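Local coordinates for protein imine reductase (PDB 4D3D) that catalyses the NADPH-dependent, S-selective reduction of the imine 2-methylpyrroline to the amine, at residues 78-83 against 104-109; 94-99 against 122-127; 280-285 against 301-306. All coordinates share one frame; numbering follows the deposited sequence.

Contact 1: 78-83 against 104-109; sequences NELVIL and GKVLVN
Val106 sits between two backbone bonds to segment 78-83: its N donates to Glu79 O at 2.9 Å, and its O receives Val81 N. Val108 repeats the scheme, giving its N to Val81 O and taking Leu83 N on its O at 2.8 Å. Weaker CA-H...O contacts join in, as from Leu107 CA to Val81 O. Strands 80-83 and 106-109 are thus parallel neighbours, joined through helix 88-95 in a beta-alpha-beta crossover of the Rossmann-type nucleotide-binding domain; on its other side 80-83 pairs with strand 23-27.

The apolar contacts fall on both faces of the sheet. On one, Leu80 CD1 reaches diagonally to Val108 CG2 at 3.7 Å, and Ile82 CD1 comes alongside Val108 CB. On the other, Val81 and Leu107 lie side by side, Leu107 CD1 3.6 Å from Val81 CB, while Leu83 CD1 rests beside the amide group of Asn109 and against Leu107 CB.

One side-chain bond joins the residues just before the two strands. The bend of Lys105 at chi2 (-53°) lays CD beside Asn78 O, and the extended remainder of the chain carries NZ to 3.0 Å from that oxygen, above the carbonyl plane; NZ also donates to Leu75 O, its stronger partner.

Contact 2: 94-99 against 122-127; sequences ILEPVS and AKWLED
Trp124 CG stands anti to the backbone N (chi1 -172°), and chi2 of 96° turns the indole so that its six-membered ring reaches Leu95 and Glu96. Glu96 also has CG anti to its N, and its chain crosses the indole at about a right angle. The contact is made by the far corner of the ring: CZ2 lies 3.7 Å from Glu96 CA and 3.9 Å from Glu96 CB, with that CA in the ring plane at the edge. The next rim atom, CH2, meets Leu95 CB at 4.1 Å. Beside the indole, Leu95 CD1 touches Leu125 CD2, itself in plane at the ring edge, at 4.2 Å.

Ser99 OG approaches the ring obliquely, 3.9 Å from Trp124 CZ2. Its hydroxyl donates to Glu96 O at 2.8 Å, and Ser99 N reaches the same oxygen from the same face of its plane, tying the 3-10 turn after helix 88-95. Arg128 bonds to Ser99 OG and makes a cation-pi contact with Trp124, whereas Tyr92 meets the indole edge-to-face.

No hydrogen bond crosses the contact, so these helix ends meet through van der Waals packing, while Ser99 OG is satisfied by Glu96 O and Arg128.

Contact 3: 280-285 against 301-306; sequences LEVFRR and EIFKNS
Asp272 OD1 of the second subunit is held by a residue from each segment, by Arg285 NH2 in a salt bridge and by Ser306 OG in a hydrogen bond. The two donors converge from helix 274-288 and from the residues that follow helix 300-304, and the two residues also touch, Ser306 CB lying 3.8 Å from Arg285 NH2, in the guanidinium plane at its edge. The shared carboxylate probably offsets the arginine's charge.

Ile302 packs over one face of that guanidinium. Its CG2, anti to the backbone N, sits 3.5 Å above the plane, offset toward the rim. The guanidinium atom nearest to Ile302 CG2 is Arg285 NH2, at 3.6 Å. The other branch goes to the main chain, with Ile302 CD1 3.7 Å from Arg285 O. A turn earlier on the helix, Val282 crosses Phe303 at about a right angle. Val282 CG1 is 4.0 Å from Phe303 CZ, while CG2 lies against CE1.

Phe303 also meets His203 of the second subunit edge-to-face, and Leu199 of that subunit packs on Val282. Helix 274-288 and the C-terminal helix thus form one composite surface against the partner chain, as expected of the helical C-terminal domain of this reductase family, whose dimers form largely through these domains.

Overall arrangement
Contacts 1 and 2 belong to the same Rossmann-type domain and touch directly, Leu107 CD2 meeting Leu125 CD2 at 3.8 Å. Helix 88-95, which supplies part of contact 2, links the two strands of contact 1, so sheet and covering helices form one packed layer system. Contact 1 is buried and held by regular backbone bonds; contact 2, nearer the surface, relies on an indole rim and carries no bond across. Contact 3 lies in the helical C-terminal domain, its centre about 43 Å from that of contact 1 and 40 Å from that of contact 2. It too is partly buried, but there its polar ends turn to the second subunit.

Contact 1: 78-83 against 104-109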
# COMPACT_ATOMS: atom_id res chain seq x y z
N ASN B 78 36.89 23.96 -5.06
CA ASN B 78 35.62 24.50 -5.45
C ASN B 78 34.79 24.90 -4.22
O ASN B 78 34.98 24.38 -3.09
CB ASN B 78 34.78 23.48 -6.29
CG ASN B 78 35.35 23.17 -7.62
OD1 ASN B 78 35.90 22.07 -7.86
ND2 ASN B 78 35.29 24.11 -8.49
N GLU B 79 33.80 25.76 -4.48
CA GLU B 79 32.78 26.13 -3.48
C GLU B 79 31.77 25.01 -3.27
O GLU B 79 31.43 24.69 -2.15
CB GLU B 79 32.02 27.35 -3.99
CG GLU B 79 30.84 27.78 -3.14
CD GLU B 79 30.19 29.06 -3.74
OE1 GLU B 79 29.86 29.08 -4.95
OE2 GLU B 79 30.14 30.05 -3.01
N LEU B 80 31.34 24.41 -4.38
CA LEU B 80 30.33 23.33 -4.33
C LEU B 80 30.97 21.94 -4.30
O LEU B 80 31.78 21.60 -5.21
CB LEU B 80 29.41 23.48 -5.54
CG LEU B 80 28.23 22.51 -5.55
CD1 LEU B 80 27.29 22.79 -4.41
CD2 LEU B 80 27.48 22.57 -6.88
N VAL B 81 30.59 21.16 -3.26
CA VAL B 81 31.17 19.83 -2.99
C VAL B 81 30.01 18.86 -2.89
O VAL B 81 29.22 18.95 -1.97
CB VAL B 81 31.94 19.89 -1.66
CG1 VAL B 81 32.50 18.51 -1.35
CG2 VAL B 81 33.00 21.00 -1.69
N ILE B 82 29.91 17.95 -3.86
CA ILE B 82 28.92 16.86 -3.78
C ILE B 82 29.45 15.70 -2.92
O ILE B 82 30.51 15.18 -3.22
CB ILE B 82 28.57 16.35 -5.19
CG1 ILE B 82 28.15 17.45 -6.17
CG2 ILE B 82 27.53 15.22 -5.11
CD1 ILE B 82 27.14 18.39 -5.72
N LEU B 83 28.76 15.33 -1.85
CA LEU B 83 29.19 14.24 -1.03
C LEU B 83 28.32 13.02 -1.39
O LEU B 83 27.18 12.91 -0.94
CB LEU B 83 29.03 14.59 0.43
CG LEU B 83 29.85 15.79 0.92
CD1 LEU B 83 29.56 16.02 2.36
CD2 LEU B 83 31.32 15.47 0.81
N GLY B 104 32.80 28.80 3.87
CA GLY B 104 32.43 29.14 2.54
C GLY B 104 32.10 27.97 1.59
O GLY B 104 31.84 28.18 0.44
N LYS B 105 32.19 26.76 2.07
CA LYS B 105 31.90 25.60 1.23
C LYS B 105 30.40 25.30 1.33
O LYS B 105 29.80 25.56 2.37
CB LYS B 105 32.70 24.41 1.73
CG LYS B 105 34.22 24.62 1.70
CD LYS B 105 34.69 25.06 0.32
CE LYS B 105 36.16 25.58 0.32
NZ LYS B 105 36.58 25.97 -1.04
N VAL B 106 29.89 24.70 0.26
CA VAL B 106 28.46 24.24 0.24
C VAL B 106 28.52 22.73 -0.01
O VAL B 106 29.01 22.31 -1.11
CB VAL B 106 27.69 24.92 -0.89
CG1 VAL B 106 26.26 24.37 -0.99
CG2 VAL B 106 27.64 26.41 -0.64
N LEU B 107 28.15 21.94 0.99
CA LEU B 107 28.23 20.49 0.98
C LEU B 107 26.83 19.97 0.60
O LEU B 107 25.85 20.32 1.27
CB LEU B 107 28.58 19.92 2.38
CG LEU B 107 30.01 20.08 2.90
CD1 LEU B 107 31.09 19.77 1.87
CD2 LEU B 107 30.24 21.52 3.39
N VAL B 108 26.75 19.18 -0.45
CA VAL B 108 25.45 18.58 -0.85
C VAL B 108 25.53 17.11 -0.41
O VAL B 108 26.20 16.28 -1.06
CB VAL B 108 25.23 18.74 -2.38
CG1 VAL B 108 23.87 18.13 -2.81
CG2 VAL B 108 25.31 20.16 -2.80
N ASN B 109 24.77 16.75 0.60
CA ASN B 109 24.82 15.42 1.21
C ASN B 109 23.79 14.59 0.56
O ASN B 109 22.59 14.86 0.77
CB ASN B 109 24.47 15.50 2.69
CG ASN B 109 25.67 15.47 3.57
OD1 ASN B 109 26.12 16.52 4.12
ND2 ASN B 109 26.27 14.30 3.65

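Contact 2: 94-99 against 122-127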
# COMPACT_ATOMS: atom_id res chain seq x y z
N ILE B 94 35.81 11.99 7.54
CA ILE B 94 36.75 12.67 6.65
C ILE B 94 36.84 14.20 6.88
O ILE B 94 37.89 14.81 6.63
CB ILE B 94 36.50 12.36 5.15
CG1 ILE B 94 35.19 12.92 4.68
CG2 ILE B 94 36.55 10.84 4.81
CD1 ILE B 94 34.95 12.86 3.23
N LEU B 95 35.75 14.83 7.33
CA LEU B 95 35.77 16.30 7.51
C LEU B 95 36.14 16.80 8.89
O LEU B 95 36.74 17.89 9.00
CB LEU B 95 34.40 16.90 7.10
CG LEU B 95 33.90 16.72 5.70
CD1 LEU B 95 32.63 17.51 5.45
CD2 LEU B 95 34.96 17.07 4.70
N GLU B 96 35.87 16.06 9.95
CA GLU B 96 36.17 16.51 11.34
C GLU B 96 37.64 16.89 11.47
O GLU B 96 37.96 17.96 12.06
CB GLU B 96 35.75 15.50 12.44
CG GLU B 96 35.87 16.03 13.90
CD GLU B 96 37.30 16.02 14.44
OE1 GLU B 96 38.09 15.17 13.97
OE2 GLU B 96 37.66 16.94 15.25
N PRO B 97 38.55 16.07 10.88
CA PRO B 97 39.98 16.40 11.08
C PRO B 97 40.41 17.62 10.35
O PRO B 97 41.54 18.10 10.64
CB PRO B 97 40.71 15.16 10.51
CG PRO B 97 39.69 14.02 10.73
CD PRO B 97 38.37 14.70 10.36
N VAL B 98 39.61 18.09 9.39
CA VAL B 98 39.90 19.29 8.63
C VAL B 98 38.83 20.39 8.82
O VAL B 98 38.60 21.17 7.95
CB VAL B 98 40.15 18.97 7.15
CG1 VAL B 98 41.44 18.15 7.01
CG2 VAL B 98 39.00 18.24 6.52
N SER B 99 38.28 20.43 10.02
CA SER B 99 37.09 21.29 10.31
C SER B 99 37.40 22.77 10.08
O SER B 99 36.48 23.56 9.76
CB SER B 99 36.85 21.19 11.81
OG SER B 99 36.11 20.06 12.17
N ALA B 122 23.73 19.29 9.11
CA ALA B 122 23.66 20.67 8.75
C ALA B 122 24.14 21.63 9.81
O ALA B 122 24.86 22.60 9.48
CB ALA B 122 22.24 21.00 8.38
N LYS B 123 23.75 21.39 11.07
CA LYS B 123 24.12 22.26 12.18
C LYS B 123 25.65 22.17 12.42
O LYS B 123 26.30 23.24 12.61
CB LYS B 123 23.41 21.85 13.43
CG LYS B 123 23.82 22.65 14.65
CD LYS B 123 23.57 24.18 14.40
CE LYS B 123 23.57 25.11 15.64
NZ LYS B 123 24.60 24.80 16.67
N TRP B 124 26.18 20.94 12.38
CA TRP B 124 27.65 20.71 12.53
C TRP B 124 28.41 21.51 11.50
O TRP B 124 29.47 22.16 11.85
CB TRP B 124 27.92 19.21 12.51
CG TRP B 124 29.35 18.79 12.84
CD1 TRP B 124 29.83 18.40 14.07
CD2 TRP B 124 30.43 18.68 11.90
NE1 TRP B 124 31.18 18.06 13.93
CE2 TRP B 124 31.55 18.20 12.62
CE3 TRP B 124 30.54 18.89 10.52
CZ2 TRP B 124 32.78 17.97 11.98
CZ3 TRP B 124 31.71 18.60 9.87
CH2 TRP B 124 32.87 18.24 10.62
N LEU B 125 28.03 21.45 10.24
CA LEU B 125 28.63 22.20 9.18
C LEU B 125 28.52 23.72 9.31
O LEU B 125 29.50 24.43 9.14
CB LEU B 125 28.09 21.80 7.82
CG LEU B 125 28.47 20.35 7.40
CD1 LEU B 125 27.67 19.89 6.21
CD2 LEU B 125 29.97 20.39 7.06
N GLU B 126 27.34 24.21 9.69
CA GLU B 126 27.16 25.65 9.94
C GLU B 126 28.06 26.18 11.06
O GLU B 126 28.55 27.31 10.90
CB GLU B 126 25.67 25.96 10.29
CG GLU B 126 24.80 25.57 9.11
N ASP B 127 28.25 25.44 12.13
CA ASP B 127 29.10 25.82 13.26
C ASP B 127 30.58 26.04 12.73
O ASP B 127 31.36 26.79 13.33
CB ASP B 127 29.13 24.80 14.32
CG ASP B 127 27.84 24.79 15.15
OD1 ASP B 127 27.05 25.75 14.96
OD2 ASP B 127 27.68 23.87 15.95

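Contact 3: 280-285 against 301-306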
# COMPACT_ATOMS: atom_id res chain seq x y z
N LEU B 280 -4.27 -6.42 11.95
CA LEU B 280 -5.36 -6.75 12.88
C LEU B 280 -5.10 -6.15 14.29
O LEU B 280 -5.99 -5.58 14.90
CB LEU B 280 -5.51 -8.29 13.00
CG LEU B 280 -6.65 -8.75 13.92
CD1 LEU B 280 -7.96 -8.17 13.41
CD2 LEU B 280 -6.67 -10.25 14.02
N GLU B 281 -3.89 -6.25 14.79
CA GLU B 281 -3.59 -5.74 16.11
C GLU B 281 -3.66 -4.22 16.20
O GLU B 281 -4.03 -3.65 17.22
CB GLU B 281 -2.28 -6.29 16.61
CG GLU B 281 -1.87 -5.79 18.04
CD GLU B 281 -2.84 -6.14 19.20
OE1 GLU B 281 -3.76 -7.03 19.03
OE2 GLU B 281 -2.68 -5.47 20.29
N VAL B 282 -3.31 -3.52 15.14
CA VAL B 282 -3.53 -2.06 15.07
C VAL B 282 -5.03 -1.75 15.23
O VAL B 282 -5.44 -0.87 16.01
CB VAL B 282 -2.97 -1.44 13.78
CG1 VAL B 282 -3.30 0.03 13.73
CG2 VAL B 282 -1.45 -1.59 13.69
N PHE B 283 -5.85 -2.41 14.40
CA PHE B 283 -7.33 -2.25 14.49
C PHE B 283 -7.84 -2.54 15.90
O PHE B 283 -8.66 -1.77 16.42
CB PHE B 283 -8.05 -3.14 13.49
CG PHE B 283 -8.16 -2.51 12.09
CD1 PHE B 283 -7.08 -2.50 11.22
CD2 PHE B 283 -9.35 -1.95 11.68
CE1 PHE B 283 -7.20 -1.84 10.02
CE2 PHE B 283 -9.48 -1.34 10.42
CZ PHE B 283 -8.38 -1.33 9.60
N ARG B 284 -7.37 -3.62 16.50
CA ARG B 284 -7.80 -3.96 17.87
C ARG B 284 -7.40 -2.93 18.88
O ARG B 284 -8.19 -2.58 19.76
CB ARG B 284 -7.35 -5.34 18.26
CG ARG B 284 -8.07 -6.45 17.53
CD ARG B 284 -7.93 -7.85 18.12
NE ARG B 284 -8.51 -7.89 19.51
CZ ARG B 284 -9.82 -8.08 19.86
NH1 ARG B 284 -10.82 -8.29 18.94
NH2 ARG B 284 -10.15 -8.10 21.16
N ARG B 285 -6.22 -2.36 18.75
CA ARG B 285 -5.83 -1.29 19.63
C ARG B 285 -6.69 -0.08 19.49
O ARG B 285 -7.03 0.57 20.45
CB ARG B 285 -4.31 -0.95 19.41
CG ARG B 285 -3.41 -2.04 19.92
CD ARG B 285 -2.06 -2.11 19.15
NE ARG B 285 -1.27 -1.01 19.41
CZ ARG B 285 -0.15 -0.67 18.71
NH1 ARG B 285 0.30 -1.28 17.54
NH2 ARG B 285 0.43 0.38 19.17
N GLU B 301 -4.22 7.78 15.45
CA GLU B 301 -3.97 8.00 16.87
C GLU B 301 -3.19 6.91 17.51
O GLU B 301 -2.40 7.20 18.46
CB GLU B 301 -5.28 8.22 17.66
CG GLU B 301 -6.12 9.36 17.10
CD GLU B 301 -5.40 10.74 16.97
OE1 GLU B 301 -4.56 11.09 17.80
OE2 GLU B 301 -5.70 11.48 16.02
N ILE B 302 -3.35 5.65 17.07
CA ILE B 302 -2.57 4.58 17.54
C ILE B 302 -1.10 4.74 17.07
O ILE B 302 -0.17 4.51 17.86
CB ILE B 302 -3.14 3.22 17.08
CG1 ILE B 302 -4.52 2.99 17.70
CG2 ILE B 302 -2.18 2.08 17.39
CD1 ILE B 302 -4.51 2.99 19.21
N PHE B 303 -0.89 5.11 15.80
CA PHE B 303 0.45 5.28 15.28
C PHE B 303 1.16 6.44 16.02
O PHE B 303 2.37 6.36 16.27
CB PHE B 303 0.42 5.50 13.80
CG PHE B 303 0.00 4.30 12.99
CD1 PHE B 303 0.44 3.03 13.30
CD2 PHE B 303 -0.84 4.41 11.88
CE1 PHE B 303 0.09 1.94 12.56
CE2 PHE B 303 -1.21 3.29 11.13
CZ PHE B 303 -0.71 2.06 11.43
N LYS B 304 0.40 7.48 16.38
CA LYS B 304 0.95 8.70 16.96
C LYS B 304 1.39 8.39 18.34
O LYS B 304 2.38 8.95 18.77
CB LYS B 304 -0.09 9.86 17.05
CG LYS B 304 -0.45 10.48 15.73
N ASN B 305 0.64 7.54 19.05
CA ASN B 305 0.74 7.38 20.50
C ASN B 305 2.00 6.61 20.49
O ASN B 305 2.96 7.04 19.84
CB ASN B 305 -0.47 6.61 21.10
N SER B 306 2.04 5.43 21.11
CA SER B 306 3.19 4.55 20.93
C SER B 306 4.20 5.21 19.94
O SER B 306 5.44 5.05 20.03
CB SER B 306 2.69 3.18 20.45
OG SER B 306 3.59 2.09 20.71